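Local coordinates for protein monoglyceride lipase (Saccharomyces cerevisiae, PDB 4ZWN) that hydrolyses monoacylglycerols to free fatty acid and glycerol, preferring monounsaturated ones, and also takes part in breaking down fatty acid ethyl esters, at residues L120-E125 with Y153-H159; L138-S144 with I163-S169; K160-S164 with A259-P263; V264-Q270 with D291-Y297. The protein carries 2 engineered substitutions. One frame throughout, in Å; residues are numbered along the deposited sequence.

Contact 1 of 4, residues L120-E125 with Y153-H159; sequences LEHFVE and YACQGKH
Glu121 shares its carboxylate between two donors of the facing segment. Tyr153 OH gives a hydrogen bond to Glu121 OE1 (2.7 Å), and the backbone N of Lys158 gives a nearly straight one to Glu121 OE2 (2.7 Å, 173° at the hydrogen). The amide comes in on the syn side, close to the carboxylate plane, whereas the hydroxyl stands well above that plane. A bend at chi2 (-74°) folds the glutamate back against the phenol. One turn further on, Glu125 OE2 collects two donors: His159 NE2 at 2.9 Å, met by the anti lone pair and lying in the imidazole plane, and Lys158 NZ at 2.9 Å, a salt bridge nearly in line with the C-O bond. The two donors would be expected to stabilise a charged Glu125.

This is where helix 145-156 ends, Gly157 being the first residue to leave helical angles, beside helix 113-134; both helices cover the same face of the alpha/beta hydrolase sheet. Beneath the polar layer, Leu120 CD2 touches Tyr153 CD1 (3.5 Å) and Val124 CG2 lies 4.1 Å from Tyr153 CZ. Gly157 CA sits 3.4 Å above the centre of the Tyr153 ring, which is thus held between helix and loop. In the second shell, Glu162 OE2 takes the other imidazole nitrogen, ND1 of His159, while Met140 of strand 138-143 underlies both Val124 and Tyr153.

Contact 2 of 4, residues L138-S144 with I163-S169; sequences LFMWGHS and ISGYIGS
At the nucleophile elbow, the GXSXG motif, which begins in the last two residues of strand 138-143 and turns at Ser144 into helix 145-156, His143 ND1 and Ser169 OG meet at 2.9 Å in a hydrogen bond whose donor could be either, with the hydroxyl at the imidazole edge. Ser144 N bonds to Ser169 O (2.8 Å, 168° at the hydrogen), tying the backbone of the inferred nucleophile to the neighbouring strand; its positive phi of 50° marks the strained turn. The CB of Ser144 points away from strand 165-169, and its OG is hydrogen-bonded to Asn275 ND2 and lies close to the presumed catalytic His302.

Strands 138-143 and 165-169 run parallel, their axes 11° apart, as the two strands of a beta-alpha-beta crossover through helix 145-156. Their ladder alternates: Ser169 N reaches Gly142 O at 2.7 Å, Gly142 N turns to Ile167 O, and Ile167 N to Met140 O at 2.8 Å. On the face carrying Trp141, its CD1 lies against Ile167 CG2 (3.5 Å). Phe139 offers a ring face to Ser164 CB, 3.9 Å from the centroid, a CH-pi contact, and sets CD2 at 3.4 Å from Gly165 N. With an alanine here the ring is gone, and Ser164 CB would probably lose its CH-pi partner and a gap open beside Leu324 of helix 310-326. On the reverse face Met140 SD stands at the edge of the Tyr166 ring, 5.2 Å from its centroid, a Met-aromatic contact.

Contact 3 of 4, residues K160-S164 with A259-P263; sequences KNEIS and AKDKP
Asn161 and Ala259 bring the two irregular segments closest, with CA atoms 5.6 Å apart. Residues 259-262 form a type II beta turn, closed by Lys262 N to Ala259 O at 3.2 Å, while 160-164 passes alongside without helix or strand and turns the carbonyls of Asn161 and Ile163 toward the Lys262 side chain.

Lys262 bonds to both. Its chain bends at chi2 (-67°) and is extended from there on, which delivers the ammonium between the two carbonyls: the hydrogen bond from Lys262 NZ to Asn161 O is 2.9 Å and that from Lys262 NZ to Ile163 O is 3.1 Å. Neither oxygen is met on a lone pair, for NZ stands 61° out of the plane of the Asn161 carbonyl and 44° out of that of Ile163, so one ammonium grips two backbone oxygens, both from above the carbonyl plane. Ala259 CB lies off the NH2 end of the Asn161 amide, 3.5 Å from its ND2, and also touches the Lys160 carbonyl. The same Asn161 ND2 gives a hydrogen to a water at 2.8 Å, and this water in turn donates to Lys260 O at 2.8 Å, bridging the loops on their exposed side. Nearer the sheet, Pro263 CG packs against the carbonyl of Ser164. The ammonium of Lys160 turns elsewhere, to the carbonyls of Asn257 and Cys155 at the ends of two helices.

Two helix-to-strand loops lie side by side here, each leading into one of the adjacent parallel strands 165-169 and 264-269, an arrangement that belongs to the alpha/beta hydrolase sheet at the N-terminal ends of its strands, away from the catalytic residues.

Contact 4 of 4, residues V264-Q270 with D291-Y297; sequences VIIMHGQ and DKELKLY
With CG opposite its own backbone N (chi1 -176°) and the chain extended beyond, Glu293 runs alongside Ile265, whose CG1 is set the same way, and Glu293 OE1 comes to 3.5 Å from Ile265 CD1. The other oxygen, Glu293 OE2, takes a salt bridge from Lys295 NZ at 2.9 Å, approached on the syn side but tilted from the carboxylate plane. Replacing Glu293 by an alanine takes away the carboxylate, and Lys295 NZ would probably lose this charge mate and be freer to turn, with the flank of Ile265 CD1 less covered. Further along the same face Tyr297 lies beside Met267, the ring edge at CE2 lying 3.7 Å from Met267 CB. On the reverse face Ile266 CG2 touches Leu294 CD1 at 3.7 Å, and His268 CB meets Leu296 CD2.

The strands are parallel, their axes 8° apart, and the backbone bonds confirm the register: Val264 N to Asp291 O is 2.8 Å, Ile266 N to Glu293 O 2.9 Å, and Lys295 N to Ile266 O 2.8 Å and almost straight (178°). Glu293 N to Val264 O is only weak. Beyond the strand, Gln270 N closes onto Tyr297 O at 2.9 Å. His268 holds Ser280 OG and Asn275 O with its two nitrogens and lies near Asp272, inferred to belong to the charge relay.

Strand 292-297 borders the sheet, and 264-269 has 165-169 as its other neighbour. Helix 277-286, the crossover between the pair, covers Ile266 and Leu294, while helix 310-326 packs on the face of Ile265 and Tyr297, with Asp319 accepting from Tyr297 OH.

Along the chain, helix 113-134 opens contact 1, strand 138-143 opens contact 2, helix 145-156 and its exit close contact 1, and strand 165-169 closes contact 2, so these two loops cross; they touch where Met140 CE meets Tyr153 CD2 at 3.6 Å. Contact 3 starts at the loop leading into strand 165-169, sharing Ile163 and Ser164 with contact 2, and closes by far the longest loop, over 94 intervening residues that are half helix. Contact 4 follows in series, closing a short beta-alpha-beta unit. Contacts 2 and 4 join through adjacent strands, with Gly168 O and Met267 N 2.7 Å apart, making one continuous half of the sheet.

Contact 1 of 4, residues L120-E125 with Y153-H159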
# COMPACT_ATOMS: atom_id res chain seq x y z
N LEU A 120 -12.34 3.25 1.51
CA LEU A 120 -11.24 3.69 2.36
C LEU A 120 -11.73 4.59 3.48
O LEU A 120 -11.33 4.42 4.63
CB LEU A 120 -10.17 4.41 1.53
CG LEU A 120 -8.93 4.89 2.28
CD1 LEU A 120 -8.28 3.74 3.04
CD2 LEU A 120 -7.93 5.51 1.32
N GLU A 121 -12.61 5.54 3.15
CA GLU A 121 -13.15 6.45 4.16
C GLU A 121 -13.88 5.69 5.26
O GLU A 121 -13.83 6.07 6.43
CB GLU A 121 -14.10 7.47 3.52
CG GLU A 121 -13.45 8.41 2.52
CD GLU A 121 -12.60 9.49 3.17
OE1 GLU A 121 -12.43 9.47 4.40
OE2 GLU A 121 -12.10 10.37 2.43
N HIS A 122 -14.54 4.60 4.88
CA HIS A 122 -15.26 3.77 5.84
C HIS A 122 -14.33 3.16 6.89
O HIS A 122 -14.65 3.14 8.08
CB HIS A 122 -16.03 2.65 5.13
CG HIS A 122 -16.60 1.64 6.07
ND1 HIS A 122 -17.76 1.85 6.79
CD2 HIS A 122 -16.15 0.41 6.43
CE1 HIS A 122 -18.01 0.79 7.53
NE2 HIS A 122 -17.05 -0.10 7.34
N PHE A 123 -13.20 2.64 6.43
CA PHE A 123 -12.26 1.96 7.32
C PHE A 123 -11.35 2.93 8.04
O PHE A 123 -10.79 2.61 9.09
CB PHE A 123 -11.44 0.93 6.55
CG PHE A 123 -12.22 -0.27 6.12
CD1 PHE A 123 -12.53 -1.27 7.03
CD2 PHE A 123 -12.66 -0.40 4.82
CE1 PHE A 123 -13.25 -2.38 6.65
CE2 PHE A 123 -13.39 -1.51 4.43
CZ PHE A 123 -13.69 -2.50 5.35
N VAL A 124 -11.20 4.13 7.48
CA VAL A 124 -10.48 5.19 8.17
C VAL A 124 -11.28 5.61 9.39
O VAL A 124 -10.75 5.69 10.50
CB VAL A 124 -10.24 6.41 7.25
CG1 VAL A 124 -9.93 7.65 8.07
CG2 VAL A 124 -9.13 6.13 6.26
N GLU A 125 -12.57 5.86 9.19
CA GLU A 125 -13.45 6.29 10.28
C GLU A 125 -13.61 5.21 11.34
O GLU A 125 -13.79 5.52 12.52
CB GLU A 125 -14.81 6.69 9.73
CG GLU A 125 -14.76 7.91 8.84
CD GLU A 125 -16.10 8.21 8.19
OE1 GLU A 125 -17.02 7.38 8.34
OE2 GLU A 125 -16.22 9.27 7.54
N TYR A 153 -4.89 10.25 -0.86
CA TYR A 153 -5.77 10.49 0.28
C TYR A 153 -5.30 11.70 1.06
O TYR A 153 -6.11 12.47 1.57
CB TYR A 153 -5.83 9.26 1.20
CG TYR A 153 -6.89 9.39 2.27
CD1 TYR A 153 -8.20 8.97 2.03
CD2 TYR A 153 -6.60 9.94 3.51
CE1 TYR A 153 -9.18 9.08 3.01
CE2 TYR A 153 -7.57 10.07 4.49
CZ TYR A 153 -8.86 9.64 4.23
OH TYR A 153 -9.83 9.76 5.20
N ALA A 154 -3.98 11.88 1.13
CA ALA A 154 -3.40 13.05 1.79
C ALA A 154 -3.81 14.36 1.11
O ALA A 154 -3.73 15.43 1.71
CB ALA A 154 -1.88 12.93 1.82
N CYS A 155 -4.26 14.27 -0.14
CA CYS A 155 -4.68 15.45 -0.88
C CYS A 155 -6.20 15.60 -0.92
O CYS A 155 -6.72 16.72 -0.99
CB CYS A 155 -4.14 15.41 -2.31
SG CYS A 155 -2.34 15.34 -2.44
N GLN A 156 -6.91 14.48 -0.86
CA GLN A 156 -8.35 14.49 -1.11
C GLN A 156 -9.18 13.84 -0.01
O GLN A 156 -10.41 13.92 -0.03
CB GLN A 156 -8.64 13.78 -2.44
CG GLN A 156 -8.51 12.27 -2.38
CD GLN A 156 -8.71 11.62 -3.72
OE1 GLN A 156 -7.87 11.73 -4.61
NE2 GLN A 156 -9.84 10.94 -3.88
N GLY A 157 -8.53 13.19 0.94
CA GLY A 157 -9.22 12.47 2.00
C GLY A 157 -10.08 13.34 2.89
O GLY A 157 -9.72 14.47 3.20
N LYS A 158 -11.23 12.81 3.29
CA LYS A 158 -12.14 13.53 4.18
C LYS A 158 -11.50 13.80 5.53
O LYS A 158 -11.78 14.80 6.18
CB LYS A 158 -13.44 12.75 4.37
CG LYS A 158 -14.62 13.33 3.63
CD LYS A 158 -15.86 12.50 3.88
CE LYS A 158 -16.12 12.37 5.37
NZ LYS A 158 -17.11 11.30 5.67
N HIS A 159 -10.64 12.88 5.96
CA HIS A 159 -9.96 13.00 7.24
C HIS A 159 -8.46 13.12 7.04
O HIS A 159 -7.68 12.62 7.86
CB HIS A 159 -10.30 11.81 8.13
CG HIS A 159 -11.77 11.56 8.26
ND1 HIS A 159 -12.55 12.18 9.20
CD2 HIS A 159 -12.60 10.76 7.54
CE1 HIS A 159 -13.80 11.77 9.07
NE2 HIS A 159 -13.86 10.92 8.07

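Contact 2 of 4, residues L138-S144 with I163-S169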
# COMPACT_ATOMS: atom_id res chain seq x y z
N LEU A 138 -3.25 7.67 14.32
CA LEU A 138 -3.50 6.77 13.20
C LEU A 138 -2.66 7.17 12.00
O LEU A 138 -2.80 8.27 11.46
CB LEU A 138 -4.98 6.77 12.82
CG LEU A 138 -5.37 5.87 11.66
CD1 LEU A 138 -5.10 4.41 11.99
CD2 LEU A 138 -6.82 6.07 11.27
N PHE A 139 -1.78 6.27 11.57
CA PHE A 139 -0.93 6.51 10.41
C PHE A 139 -1.43 5.73 9.21
O PHE A 139 -2.12 4.72 9.36
CB PHE A 139 0.53 6.14 10.72
CG PHE A 139 1.17 7.00 11.77
CD1 PHE A 139 1.07 6.67 13.12
CD2 PHE A 139 1.87 8.14 11.42
CE1 PHE A 139 1.65 7.47 14.08
CE2 PHE A 139 2.46 8.94 12.38
CZ PHE A 139 2.35 8.60 13.72
N MET A 140 -1.08 6.19 8.01
CA MET A 140 -1.53 5.54 6.78
C MET A 140 -0.34 5.09 5.94
O MET A 140 0.57 5.86 5.64
CB MET A 140 -2.43 6.49 5.98
CG MET A 140 -2.95 5.89 4.67
SD MET A 140 -4.16 6.95 3.85
CE MET A 140 -5.52 6.89 5.01
N TRP A 141 -0.36 3.81 5.55
CA TRP A 141 0.71 3.19 4.79
C TRP A 141 0.15 2.54 3.53
O TRP A 141 -0.95 1.99 3.56
CB TRP A 141 1.44 2.15 5.65
CG TRP A 141 2.50 1.34 4.96
CD1 TRP A 141 3.84 1.57 4.98
CD2 TRP A 141 2.31 0.15 4.17
NE1 TRP A 141 4.50 0.61 4.25
CE2 TRP A 141 3.59 -0.27 3.74
CE3 TRP A 141 1.19 -0.59 3.79
CZ2 TRP A 141 3.77 -1.40 2.95
CZ3 TRP A 141 1.38 -1.72 3.00
CH2 TRP A 141 2.66 -2.11 2.59
N GLY A 142 0.89 2.62 2.44
CA GLY A 142 0.44 2.02 1.19
C GLY A 142 1.60 1.58 0.33
O GLY A 142 2.63 2.24 0.27
N HIS A 143 1.44 0.44 -0.35
CA HIS A 143 2.46 -0.05 -1.26
C HIS A 143 1.98 -0.03 -2.71
O HIS A 143 0.86 -0.45 -3.00
CB HIS A 143 2.90 -1.46 -0.89
CG HIS A 143 3.80 -2.09 -1.91
ND1 HIS A 143 5.08 -1.65 -2.14
CD2 HIS A 143 3.59 -3.11 -2.77
CE1 HIS A 143 5.63 -2.37 -3.09
NE2 HIS A 143 4.74 -3.27 -3.50
N SER A 144 2.84 0.45 -3.60
CA SER A 144 2.55 0.51 -5.05
C SER A 144 1.19 1.17 -5.25
O SER A 144 1.02 2.35 -4.94
CB SER A 144 2.56 -0.91 -5.63
OG SER A 144 2.62 -0.86 -7.05
N ILE A 163 -5.13 12.34 9.94
CA ILE A 163 -4.10 11.32 9.84
C ILE A 163 -2.78 11.88 10.36
O ILE A 163 -2.38 12.99 10.00
CB ILE A 163 -3.92 10.82 8.40
CG1 ILE A 163 -5.25 10.30 7.84
CG2 ILE A 163 -2.87 9.72 8.34
CD1 ILE A 163 -5.85 9.18 8.66
N SER A 164 -2.12 11.12 11.22
CA SER A 164 -0.92 11.60 11.90
C SER A 164 0.32 11.57 11.02
O SER A 164 1.29 12.27 11.29
CB SER A 164 -0.68 10.78 13.17
OG SER A 164 -1.67 11.06 14.14
N GLY A 165 0.28 10.76 9.97
CA GLY A 165 1.41 10.66 9.06
C GLY A 165 1.14 9.74 7.89
O GLY A 165 0.32 8.84 7.97
N TYR A 166 1.86 9.98 6.79
CA TYR A 166 1.68 9.18 5.58
C TYR A 166 2.97 8.49 5.18
O TYR A 166 4.04 9.10 5.16
CB TYR A 166 1.18 10.06 4.43
CG TYR A 166 -0.18 10.67 4.68
CD1 TYR A 166 -0.31 11.88 5.34
CD2 TYR A 166 -1.33 10.02 4.25
CE1 TYR A 166 -1.55 12.44 5.56
CE2 TYR A 166 -2.58 10.57 4.48
CZ TYR A 166 -2.68 11.79 5.13
OH TYR A 166 -3.92 12.34 5.36
N ILE A 167 2.87 7.20 4.87
CA ILE A 167 4.01 6.42 4.43
C ILE A 167 3.74 5.76 3.09
O ILE A 167 2.74 5.05 2.92
CB ILE A 167 4.37 5.33 5.46
CG1 ILE A 167 4.55 5.95 6.84
CG2 ILE A 167 5.61 4.58 5.01
CD1 ILE A 167 4.65 4.93 7.96
N GLY A 168 4.61 6.01 2.13
CA GLY A 168 4.49 5.40 0.81
C GLY A 168 5.58 4.38 0.57
O GLY A 168 6.76 4.63 0.81
N SER A 169 5.18 3.20 0.09
CA SER A 169 6.12 2.15 -0.27
C SER A 169 6.15 1.96 -1.78
O SER A 169 5.23 1.35 -2.34
CB SER A 169 5.76 0.84 0.42
OG SER A 169 6.51 -0.24 -0.10

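Contact 3 of 4, residues K160-S164 with A259-P263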
# COMPACT_ATOMS: atom_id res chain seq x y z
N LYS A 160 -8.05 13.78 5.96
CA LYS A 160 -6.64 13.94 5.64
C LYS A 160 -5.88 14.75 6.70
O LYS A 160 -4.68 14.54 6.90
CB LYS A 160 -6.46 14.59 4.27
CG LYS A 160 -7.00 16.01 4.16
CD LYS A 160 -6.76 16.57 2.76
CE LYS A 160 -7.32 17.97 2.62
NZ LYS A 160 -7.12 18.50 1.24
N ASN A 161 -6.57 15.65 7.38
CA ASN A 161 -5.93 16.48 8.41
C ASN A 161 -5.93 15.79 9.77
O ASN A 161 -5.37 16.31 10.74
CB ASN A 161 -6.63 17.84 8.51
CG ASN A 161 -6.52 18.65 7.23
OD1 ASN A 161 -7.53 18.96 6.59
ND2 ASN A 161 -5.30 19.00 6.85
N GLU A 162 -6.55 14.62 9.84
CA GLU A 162 -6.63 13.88 11.09
C GLU A 162 -5.62 12.73 11.11
O GLU A 162 -5.30 12.20 12.18
CB GLU A 162 -8.05 13.35 11.29
CG GLU A 162 -9.10 14.45 11.26
CD GLU A 162 -10.52 13.91 11.25
OE1 GLU A 162 -10.82 13.01 12.07
OE2 GLU A 162 -11.32 14.37 10.41
N ILE A 163 -5.13 12.34 9.94
CA ILE A 163 -4.10 11.32 9.84
C ILE A 163 -2.78 11.88 10.36
O ILE A 163 -2.38 12.99 10.00
CB ILE A 163 -3.92 10.82 8.40
CG1 ILE A 163 -5.25 10.30 7.84
CG2 ILE A 163 -2.87 9.72 8.34
CD1 ILE A 163 -5.85 9.18 8.66
N SER A 164 -2.12 11.12 11.22
CA SER A 164 -0.92 11.60 11.90
C SER A 164 0.32 11.57 11.02
O SER A 164 1.29 12.27 11.29
CB SER A 164 -0.68 10.78 13.17
OG SER A 164 -1.67 11.06 14.14
N ALA A 259 -2.51 17.94 2.71
CA ALA A 259 -2.81 18.29 4.10
C ALA A 259 -1.64 19.04 4.73
O ALA A 259 -0.53 18.51 4.81
CB ALA A 259 -3.13 17.04 4.90
N LYS A 260 -1.91 20.27 5.17
CA LYS A 260 -0.88 21.21 5.59
C LYS A 260 0.07 20.64 6.64
O LYS A 260 -0.35 20.25 7.73
CB LYS A 260 -1.52 22.50 6.11
CG LYS A 260 -0.52 23.61 6.41
CD LYS A 260 -1.23 24.95 6.58
CE LYS A 260 -0.26 26.07 6.90
NZ LYS A 260 0.36 25.90 8.25
N ASP A 261 1.35 20.59 6.28
CA ASP A 261 2.43 20.23 7.20
C ASP A 261 2.27 18.85 7.85
O ASP A 261 2.72 18.63 8.97
CB ASP A 261 2.55 21.29 8.30
CG ASP A 261 2.94 22.66 7.75
OD1 ASP A 261 3.79 22.71 6.83
OD2 ASP A 261 2.39 23.68 8.23
N LYS A 262 1.63 17.92 7.14
CA LYS A 262 1.57 16.54 7.61
C LYS A 262 2.84 15.81 7.21
O LYS A 262 3.29 15.92 6.07
CB LYS A 262 0.34 15.82 7.06
CG LYS A 262 -0.97 16.27 7.68
CD LYS A 262 -1.05 15.88 9.14
CE LYS A 262 -2.39 16.27 9.73
NZ LYS A 262 -2.52 15.84 11.15
N PRO A 263 3.44 15.07 8.16
CA PRO A 263 4.68 14.34 7.88
C PRO A 263 4.53 13.29 6.77
O PRO A 263 3.59 12.49 6.79
CB PRO A 263 5.01 13.67 9.22
CG PRO A 263 3.76 13.73 10.02
CD PRO A 263 3.02 14.93 9.56
O HOH W 1 -2.84 19.17 8.22

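Contact 4 of 4, residues V264-Q270 with D291-Y297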
# COMPACT_ATOMS: atom_id res chain seq x y z
N VAL A 264 5.44 13.34 5.80
CA VAL A 264 5.45 12.38 4.70
C VAL A 264 6.79 11.68 4.62
O VAL A 264 7.84 12.31 4.83
CB VAL A 264 5.20 13.05 3.33
CG1 VAL A 264 4.15 12.27 2.55
CG2 VAL A 264 4.83 14.51 3.49
N ILE A 265 6.78 10.39 4.32
CA ILE A 265 8.01 9.72 3.98
C ILE A 265 7.73 8.66 2.93
O ILE A 265 6.77 7.89 3.02
CB ILE A 265 8.70 9.09 5.22
CG1 ILE A 265 10.09 8.55 4.88
CG2 ILE A 265 7.83 8.03 5.89
CD1 ILE A 265 10.99 8.34 6.09
N ILE A 266 8.54 8.66 1.88
CA ILE A 266 8.42 7.65 0.84
C ILE A 266 9.63 6.74 0.86
O ILE A 266 10.79 7.22 0.91
CB ILE A 266 8.26 8.28 -0.56
CG1 ILE A 266 6.89 8.98 -0.68
CG2 ILE A 266 8.38 7.21 -1.64
CD1 ILE A 266 6.65 9.71 -2.01
N MET A 267 9.38 5.42 0.85
CA MET A 267 10.50 4.47 0.79
C MET A 267 10.37 3.67 -0.50
O MET A 267 9.30 3.13 -0.82
CB MET A 267 10.51 3.58 2.00
CG MET A 267 10.37 4.38 3.24
SD MET A 267 9.78 3.58 4.71
CE MET A 267 10.02 4.95 5.83
N HIS A 268 11.47 3.60 -1.24
CA HIS A 268 11.44 3.13 -2.62
C HIS A 268 12.74 2.44 -2.96
O HIS A 268 13.81 3.03 -2.82
CB HIS A 268 11.19 4.32 -3.55
CG HIS A 268 10.62 3.94 -4.88
ND1 HIS A 268 9.68 4.71 -5.53
CD2 HIS A 268 10.84 2.86 -5.68
CE1 HIS A 268 9.34 4.13 -6.67
NE2 HIS A 268 10.03 3.01 -6.78
N GLY A 269 12.65 1.20 -3.45
CA GLY A 269 13.84 0.48 -3.87
C GLY A 269 14.50 1.16 -5.06
O GLY A 269 13.82 1.54 -6.01
N GLN A 270 15.81 1.32 -4.99
CA GLN A 270 16.55 1.99 -6.05
C GLN A 270 16.47 1.18 -7.34
O GLN A 270 16.43 1.75 -8.43
CB GLN A 270 18.00 2.20 -5.63
CG GLN A 270 18.84 2.94 -6.66
CD GLN A 270 18.38 4.37 -6.87
OE1 GLN A 270 18.56 5.23 -6.00
NE2 GLN A 270 17.78 4.64 -8.03
N ASP A 291 7.67 18.62 6.88
CA ASP A 291 8.22 17.33 7.28
C ASP A 291 8.02 16.31 6.16
O ASP A 291 7.03 15.58 6.14
CB ASP A 291 7.56 16.85 8.58
CG ASP A 291 8.31 15.72 9.25
OD1 ASP A 291 9.20 15.11 8.62
OD2 ASP A 291 8.01 15.43 10.43
N LYS A 292 8.95 16.28 5.21
CA LYS A 292 8.87 15.35 4.08
C LYS A 292 10.23 14.73 3.81
O LYS A 292 11.25 15.37 4.02
CB LYS A 292 8.34 16.07 2.83
CG LYS A 292 9.24 17.19 2.35
CD LYS A 292 8.65 17.90 1.14
CE LYS A 292 9.60 18.96 0.60
NZ LYS A 292 9.15 19.51 -0.71
N GLU A 293 10.25 13.49 3.33
CA GLU A 293 11.50 12.80 3.06
C GLU A 293 11.34 11.63 2.09
O GLU A 293 10.35 10.91 2.13
CB GLU A 293 12.12 12.29 4.37
CG GLU A 293 13.48 11.63 4.21
CD GLU A 293 13.99 11.00 5.49
OE1 GLU A 293 13.23 10.99 6.48
OE2 GLU A 293 15.13 10.51 5.50
N LEU A 294 12.33 11.46 1.22
CA LEU A 294 12.41 10.29 0.37
C LEU A 294 13.64 9.45 0.73
O LEU A 294 14.75 9.98 0.84
CB LEU A 294 12.48 10.68 -1.11
CG LEU A 294 12.87 9.56 -2.08
CD1 LEU A 294 11.82 8.47 -2.10
CD2 LEU A 294 13.11 10.12 -3.47
N LYS A 295 13.43 8.16 0.92
CA LYS A 295 14.54 7.23 1.14
C LYS A 295 14.62 6.22 -0.00
O LYS A 295 13.66 5.53 -0.31
CB LYS A 295 14.39 6.50 2.48
CG LYS A 295 14.74 7.35 3.69
CD LYS A 295 14.76 6.51 4.97
CE LYS A 295 15.10 7.35 6.19
NZ LYS A 295 16.43 8.01 6.04
N LEU A 296 15.79 6.17 -0.64
CA LEU A 296 16.04 5.21 -1.70
C LEU A 296 16.96 4.12 -1.17
O LEU A 296 17.92 4.41 -0.46
CB LEU A 296 16.66 5.90 -2.92
CG LEU A 296 15.77 6.93 -3.62
CD1 LEU A 296 16.52 7.62 -4.75
CD2 LEU A 296 14.51 6.26 -4.15
N TYR A 297 16.66 2.87 -1.52
CA TYR A 297 17.42 1.75 -0.97
C TYR A 297 18.17 0.97 -2.05
O TYR A 297 17.56 0.32 -2.90
CB TYR A 297 16.50 0.82 -0.19
CG TYR A 297 15.88 1.47 1.02
CD1 TYR A 297 16.49 1.38 2.26
CD2 TYR A 297 14.70 2.20 0.92
CE1 TYR A 297 15.93 1.99 3.38
CE2 TYR A 297 14.14 2.81 2.02
CZ TYR A 297 14.76 2.70 3.25
OH TYR A 297 14.21 3.30 4.36
O HOH W 2 8.73 12.81 7.25